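Local coordinates for repeat Five Residue (Rfr) protein or pentapeptide repeat protein (Cyanothece, PDB 2O6W) that is of unknown biochemical function but belongs to the pentapeptide repeat proteins, whose five-residue repeats wind the chain into a beta helix, at residues Met2-Asn5 with Leu6-Glu10; Ile141-Asp144 with Lys145-Trp149. All blocks are in the same frame, centred on the assembly; numbering follows the deposited sequence.

Contact 1. Residues Met2-Asn5 with Leu6-Glu10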
HETATM    1  N   MSE A   2     -10.711 -16.381  -4.782  1.00 37.99           N
HETATM    2  CA  MSE A   2      -9.969 -15.235  -5.277  1.00 39.90           C
HETATM    3  C   MSE A   2     -10.858 -14.327  -6.120  1.00 40.01           C
HETATM    4  O   MSE A   2     -10.778 -13.097  -6.043  1.00 38.53           O
HETATM    5  CB  MSE A   2      -8.786 -15.698  -6.123  1.00 42.96           C
HETATM    6  CG  MSE A   2      -7.941 -14.554  -6.649  1.00 49.87           C
HETATM    7 SE   MSE A   2      -7.413 -13.316  -5.232  1.00 65.03          SE
HETATM    8  CE  MSE A   2      -6.279 -14.502  -4.174  1.00 57.07           C
ATOM      9  N   THR A   3     -11.699 -14.947  -6.936  1.00 39.55           N
ATOM     10  CA  THR A   3     -12.612 -14.221  -7.802  1.00 40.33           C
ATOM     11  C   THR A   3     -13.499 -13.283  -6.968  1.00 40.04           C
ATOM     12  O   THR A   3     -13.726 -12.135  -7.343  1.00 39.95           O
ATOM     13  CB  THR A   3     -13.480 -15.223  -8.601  1.00 41.16           C
ATOM     14  OG1 THR A   3     -14.251 -14.525  -9.581  1.00 47.23           O
ATOM     15  CG2 THR A   3     -14.400 -15.985  -7.672  1.00 38.79           C
ATOM     16  N   ASN A   4     -13.973 -13.774  -5.827  1.00 39.44           N
ATOM     17  CA  ASN A   4     -14.817 -12.985  -4.942  1.00 39.92           C
ATOM     18  C   ASN A   4     -14.033 -11.847  -4.288  1.00 39.87           C
ATOM     19  O   ASN A   4     -14.566 -10.753  -4.090  1.00 38.95           O
ATOM     20  CB  ASN A   4     -15.436 -13.880  -3.860  1.00 41.36           C
ATOM     21  CG  ASN A   4     -16.432 -13.132  -2.981  1.00 44.85           C
ATOM     22  OD1 ASN A   4     -16.099 -12.677  -1.879  1.00 44.67           O
ATOM     23  ND2 ASN A   4     -17.662 -12.992  -3.474  1.00 44.44           N
ATOM     24  N   ASN A   5     -12.773 -12.103  -3.943  1.00 40.14           N
ATOM     25  CA  ASN A   5     -11.942 -11.072  -3.328  1.00 40.16           C
ATOM     26  C   ASN A   5     -11.725  -9.937  -4.322  1.00 39.53           C
ATOM     27  O   ASN A   5     -11.848  -8.768  -3.975  1.00 39.77           O
ATOM     28  CB  ASN A   5     -10.591 -11.646  -2.889  1.00 40.13           C
ATOM     29  CG  ASN A   5     -10.726 -12.676  -1.789  1.00 41.28           C
ATOM     30  OD1 ASN A   5     -11.751 -12.748  -1.112  1.00 43.66           O
ATOM     31  ND2 ASN A   5      -9.685 -13.478  -1.597  1.00 43.16           N
ATOM     32  N   LEU A   6     -11.419 -10.296  -5.562  1.00 40.24           N
ATOM     33  CA  LEU A   6     -11.196  -9.311  -6.605  1.00 41.68           C
ATOM     34  C   LEU A   6     -12.445  -8.474  -6.846  1.00 42.35           C
ATOM     35  O   LEU A   6     -12.352  -7.289  -7.157  1.00 40.72           O
ATOM     36  CB  LEU A   6     -10.782 -10.000  -7.905  1.00 40.78           C
ATOM     37  CG  LEU A   6      -9.460 -10.770  -7.873  1.00 41.27           C
ATOM     38  CD1 LEU A   6      -9.215 -11.414  -9.227  1.00 41.97           C
ATOM     39  CD2 LEU A   6      -8.321  -9.836  -7.520  1.00 38.58           C
ATOM     40  N   TYR A   7     -13.613  -9.093  -6.699  1.00 43.26           N
ATOM     41  CA  TYR A   7     -14.867  -8.387  -6.912  1.00 44.77           C
ATOM     42  C   TYR A   7     -15.106  -7.390  -5.795  1.00 44.12           C
ATOM     43  O   TYR A   7     -15.527  -6.264  -6.038  1.00 43.09           O
ATOM     44  CB  TYR A   7     -16.039  -9.360  -6.965  1.00 47.88           C
ATOM     45  CG  TYR A   7     -17.343  -8.699  -7.344  1.00 52.36           C
ATOM     46  CD1 TYR A   7     -17.535  -8.189  -8.629  1.00 54.76           C
ATOM     47  CD2 TYR A   7     -18.391  -8.598  -6.430  1.00 55.60           C
ATOM     48  CE1 TYR A   7     -18.740  -7.602  -8.998  1.00 56.40           C
ATOM     49  CE2 TYR A   7     -19.604  -8.012  -6.790  1.00 57.91           C
ATOM     50  CZ  TYR A   7     -19.768  -7.521  -8.075  1.00 59.14           C
ATOM     51  OH  TYR A   7     -20.974  -6.964  -8.446  1.00 64.51           O
ATOM     52  N   ARG A   8     -14.848  -7.814  -4.564  1.00 44.51           N
ATOM     53  CA  ARG A   8     -15.025  -6.939  -3.421  1.00 45.78           C
ATOM     54  C   ARG A   8     -14.085  -5.750  -3.551  1.00 46.73           C
ATOM     55  O   ARG A   8     -14.420  -4.642  -3.152  1.00 47.51           O
ATOM     56  CB  ARG A   8     -14.736  -7.696  -2.124  1.00 44.97           C
ATOM     57  CG  ARG A   8     -15.762  -8.761  -1.787  1.00 45.96           C
ATOM     58  CD  ARG A   8     -15.220  -9.733  -0.751  1.00 46.28           C
ATOM     59  NE  ARG A   8     -14.852  -9.081   0.501  1.00 47.53           N
ATOM     60  CZ  ARG A   8     -14.092  -9.645   1.434  1.00 47.97           C
ATOM     61  NH1 ARG A   8     -13.622 -10.872   1.248  1.00 47.27           N
ATOM     62  NH2 ARG A   8     -13.794  -8.986   2.549  1.00 47.93           N
ATOM     63  N   LEU A   9     -12.908  -5.982  -4.119  1.00 48.12           N
ATOM     64  CA  LEU A   9     -11.930  -4.913  -4.287  1.00 51.26           C
ATOM     65  C   LEU A   9     -12.335  -3.893  -5.340  1.00 52.48           C
ATOM     66  O   LEU A   9     -12.265  -2.688  -5.109  1.00 52.78           O
ATOM     67  CB  LEU A   9     -10.570  -5.483  -4.682  1.00 50.97           C
ATOM     68  CG  LEU A   9      -9.481  -5.601  -3.626  1.00 51.85           C
ATOM     69  CD1 LEU A   9      -8.269  -6.206  -4.297  1.00 52.07           C
ATOM     70  CD2 LEU A   9      -9.140  -4.235  -3.026  1.00 51.06           C
ATOM     71  N   GLU A  10     -12.746  -4.386  -6.499  1.00 53.93           N
ATOM     72  CA  GLU A  10     -13.137  -3.519  -7.595  1.00 56.68           C
ATOM     73  C   GLU A  10     -14.449  -2.789  -7.334  1.00 56.24           C
ATOM     74  O   GLU A  10     -14.560  -1.595  -7.603  1.00 57.64           O
ATOM     75  CB  GLU A  10     -13.250  -4.333  -8.885  1.00 58.74           C
ATOM     76  CG  GLU A  10     -13.528  -3.508 -10.132  1.00 63.87           C
ATOM     77  CD  GLU A  10     -12.343  -2.661 -10.561  1.00 67.13           C
ATOM     78  OE1 GLU A  10     -12.459  -1.955 -11.590  1.00 69.53           O
ATOM     79  OE2 GLU A  10     -11.297  -2.700  -9.875  1.00 69.44           O
TER
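Leu-6 N gives its hydrogen to Met-2 O at 2.9 Å, and the bond is nearly straight at 167°. Three more backbone bonds of the same i to i+4 kind follow: Tyr-7 to Thr-3, Arg-8 to Asn-4 at 3.0 Å between N and O, and Leu-9 to Asn-5. The selenium of Met-2, a selenomethionine, lies 4.2 Å from Leu-6 CG, while that same CG sits 3.2 Å from Met-2 O. Leu-6 therefore covers the carbonyl that its own backbone grips.

Arg-8 lies on a different side of the helix from Met-2 and Leu-6. Its CB, CG and CD run back along the helix toward its start, with CG beside the backbone N, and the bend about CG-CD (chi3 60°) then turns the guanidinium off that line. Asn-4 OD1 packs on Arg-8 CD at 3.3 Å, crossing the chain obliquely, and lies near the plane at the guanidinium edge without close approach to a nitrogen. Asn-5 runs alongside Arg-8 in the same direction; its OD1 sits obliquely to the guanidinium, 3.5 Å from Arg-8 NH1, and the two planes are 74° apart. The main polar partner of Arg-8 is Glu-14, which forms a salt bridge to NE and probably does most to fix the group.

Leu-9, the buried residue here, rests on Val-56, and Met-2 reaches Val-23. One short, largely exposed alpha helix, residues 2-10, thus packs against the N-terminal end of a pentapeptide repeat beta helix.

Contact 2. Residues Ile141-Asp144 with Lys145-Trp149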
ATOM      1  N   ILE A 141       8.180   2.683  14.905  1.00 38.94           N
ATOM      2  CA  ILE A 141       8.553   1.667  13.919  1.00 39.12           C
ATOM      3  C   ILE A 141       9.690   0.795  14.450  1.00 40.12           C
ATOM      4  O   ILE A 141      10.453   1.215  15.313  1.00 40.14           O
ATOM      5  CB  ILE A 141       9.014   2.295  12.581  1.00 38.81           C
ATOM      6  CG1 ILE A 141      10.200   3.231  12.816  1.00 39.78           C
ATOM      7  CG2 ILE A 141       7.874   3.049  11.941  1.00 38.81           C
ATOM      8  CD1 ILE A 141      10.779   3.812  11.542  1.00 40.27           C
ATOM      9  N   GLU A 142       9.794  -0.420  13.930  1.00 42.21           N
ATOM     10  CA  GLU A 142      10.838  -1.345  14.342  1.00 45.43           C
ATOM     11  C   GLU A 142      11.786  -1.551  13.162  1.00 46.61           C
ATOM     12  O   GLU A 142      11.347  -1.680  12.018  1.00 47.50           O
ATOM     13  CB  GLU A 142      10.217  -2.682  14.751  1.00 48.74           C
ATOM     14  CG  GLU A 142       9.115  -2.562  15.797  1.00 57.08           C
ATOM     15  CD  GLU A 142       8.339  -3.865  15.998  1.00 62.14           C
ATOM     16  OE1 GLU A 142       8.957  -4.880  16.389  1.00 63.49           O
ATOM     17  OE2 GLU A 142       7.106  -3.874  15.767  1.00 64.74           O
ATOM     18  N   THR A 143      13.086  -1.566  13.434  1.00 46.88           N
ATOM     19  CA  THR A 143      14.074  -1.757  12.380  1.00 47.79           C
ATOM     20  C   THR A 143      15.199  -2.666  12.855  1.00 47.98           C
ATOM     21  O   THR A 143      15.188  -3.140  13.986  1.00 49.17           O
ATOM     22  CB  THR A 143      14.681  -0.410  11.926  1.00 47.93           C
ATOM     23  OG1 THR A 143      15.247   0.265  13.055  1.00 49.75           O
ATOM     24  CG2 THR A 143      13.615   0.471  11.294  1.00 45.61           C
ATOM     25  N   ASP A 144      16.164  -2.919  11.981  1.00 47.58           N
ATOM     26  CA  ASP A 144      17.297  -3.758  12.333  1.00 47.35           C
ATOM     27  C   ASP A 144      18.446  -3.468  11.384  1.00 47.42           C
ATOM     28  O   ASP A 144      18.342  -2.589  10.525  1.00 47.21           O
ATOM     29  CB  ASP A 144      16.911  -5.237  12.273  1.00 48.28           C
ATOM     30  CG  ASP A 144      16.461  -5.674  10.890  1.00 51.00           C
ATOM     31  OD1 ASP A 144      16.513  -4.853   9.945  1.00 51.57           O
ATOM     32  OD2 ASP A 144      16.057  -6.850  10.744  1.00 50.63           O
ATOM     33  N   LYS A 145      19.543  -4.199  11.528  1.00 48.38           N
ATOM     34  CA  LYS A 145      20.700  -3.973  10.665  1.00 49.08           C
ATOM     35  C   LYS A 145      20.380  -4.239   9.194  1.00 47.86           C
ATOM     36  O   LYS A 145      21.069  -3.745   8.305  1.00 47.96           O
ATOM     37  CB  LYS A 145      21.868  -4.860  11.112  1.00 51.76           C
ATOM     38  CG  LYS A 145      21.598  -6.350  11.007  1.00 55.98           C
ATOM     39  CD  LYS A 145      22.843  -7.168  11.317  1.00 59.55           C
ATOM     40  CE  LYS A 145      22.570  -8.661  11.172  1.00 61.38           C
ATOM     41  NZ  LYS A 145      23.764  -9.495  11.486  1.00 63.12           N
ATOM     42  N   ASN A 146      19.327  -5.018   8.948  1.00 46.77           N
ATOM     43  CA  ASN A 146      18.913  -5.362   7.588  1.00 44.43           C
ATOM     44  C   ASN A 146      18.062  -4.283   6.914  1.00 41.93           C
ATOM     45  O   ASN A 146      17.912  -4.282   5.694  1.00 41.30           O
ATOM     46  CB  ASN A 146      18.148  -6.684   7.606  1.00 46.33           C
ATOM     47  CG  ASN A 146      19.026  -7.858   8.007  1.00 49.40           C
ATOM     48  OD1 ASN A 146      18.648  -8.671   8.856  1.00 50.81           O
ATOM     49  ND2 ASN A 146      20.201  -7.955   7.389  1.00 48.11           N
ATOM     50  N   THR A 147      17.501  -3.378   7.714  1.00 38.93           N
ATOM     51  CA  THR A 147      16.680  -2.288   7.203  1.00 36.00           C
ATOM     52  C   THR A 147      17.587  -1.360   6.410  1.00 37.24           C
ATOM     53  O   THR A 147      18.601  -0.883   6.924  1.00 40.59           O
ATOM     54  CB  THR A 147      16.030  -1.484   8.355  1.00 35.06           C
ATOM     55  OG1 THR A 147      15.143  -2.333   9.096  1.00 31.89           O
ATOM     56  CG2 THR A 147      15.261  -0.286   7.818  1.00 31.85           C
ATOM     57  N   VAL A 148      17.218  -1.101   5.164  1.00 36.54           N
ATOM     58  CA  VAL A 148      18.004  -0.248   4.286  1.00 36.01           C
ATOM     59  C   VAL A 148      17.306   1.082   4.063  1.00 36.51           C
ATOM     60  O   VAL A 148      16.147   1.107   3.668  1.00 38.34           O
ATOM     61  CB  VAL A 148      18.209  -0.943   2.934  1.00 36.41           C
ATOM     62  CG1 VAL A 148      19.085  -0.092   2.027  1.00 32.62           C
ATOM     63  CG2 VAL A 148      18.815  -2.316   3.160  1.00 34.75           C
ATOM     64  N   TRP A 149      18.012   2.184   4.308  1.00 38.26           N
ATOM     65  CA  TRP A 149      17.435   3.514   4.132  1.00 39.74           C
ATOM     66  C   TRP A 149      18.027   4.262   2.944  1.00 43.52           C
ATOM     67  O   TRP A 149      17.408   5.186   2.415  1.00 44.46           O
ATOM     68  CB  TRP A 149      17.632   4.357   5.392  1.00 36.16           C
ATOM     69  CG  TRP A 149      16.921   3.833   6.601  1.00 37.32           C
ATOM     70  CD1 TRP A 149      17.413   2.970   7.539  1.00 36.03           C
ATOM     71  CD2 TRP A 149      15.574   4.132   6.997  1.00 35.76           C
ATOM     72  NE1 TRP A 149      16.456   2.720   8.500  1.00 37.36           N
ATOM     73  CE2 TRP A 149      15.321   3.419   8.191  1.00 35.96           C
ATOM     74  CE3 TRP A 149      14.562   4.938   6.461  1.00 35.06           C
ATOM     75  CZ2 TRP A 149      14.091   3.482   8.854  1.00 36.03           C
ATOM     76  CZ3 TRP A 149      13.337   5.002   7.120  1.00 35.50           C
ATOM     77  CH2 TRP A 149      13.114   4.279   8.307  1.00 35.42           C
TER
HETATM   78  O   HOH W   1      15.592  -8.698   8.916  1.00 45.49           O
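The indole of Trp-149 is met at its edge: Ile-141 CD1 and Thr-143 CG2 both lie near the ring plane, 4.0 Å from CH2 and 3.9 Å from CZ2 respectively. These are apolar contacts, Thr-143 coming in at about a right angle to the tryptophan side chain. A type I beta turn from Asp-144 to Thr-147 lies between the two sides and folds the chain back at the C-terminal end of the pentapeptide repeat beta helix.

Thr-147 N closes the turn on Asp-144 O at 3.0 Å, approaching from above the carbonyl plane, and makes a weak second bond to OD1. With CG of Asp-144 set between backbone N and carbonyl carbon (chi1 61°), the carboxylate swings over the turn, where OD1 also accepts from Gly-125 N. Thr-147 OG1 lies 3.0 Å from Asp-144 OD1, but its one proton also has Leu-123 O within reach, a stronger partner. Both side chains thereby tie the turn to the preceding coil.

The Thr-143 side chain is about 4 Å from a bound arsenic. Within the turn, the planes of the Asp-144 carboxylate and the Asn-146 amide are 86° apart, and a water donates to both, at 2.6 Å from Asp-144 OD2 and 3.1 Å from Asn-146 OD1.

How the contacts relate
Contact 1 and contact 2 sit at the two ends of one chain, on opposite sides of its centre. Their centres are 33 Å apart, their nearest atoms about 24 Å, and they do not touch. Contact 1, residues 2-10, comes first along the chain and forms its single helix; contact 2, residues 141-149, is irregular loop and turn. Between them run the coils of the pentapeptide repeat beta helix, which both flank without sharing a helix or strand. The protein is thus finished differently at its two ends: a helix laid beside the first coils, and a turn folded back on the last.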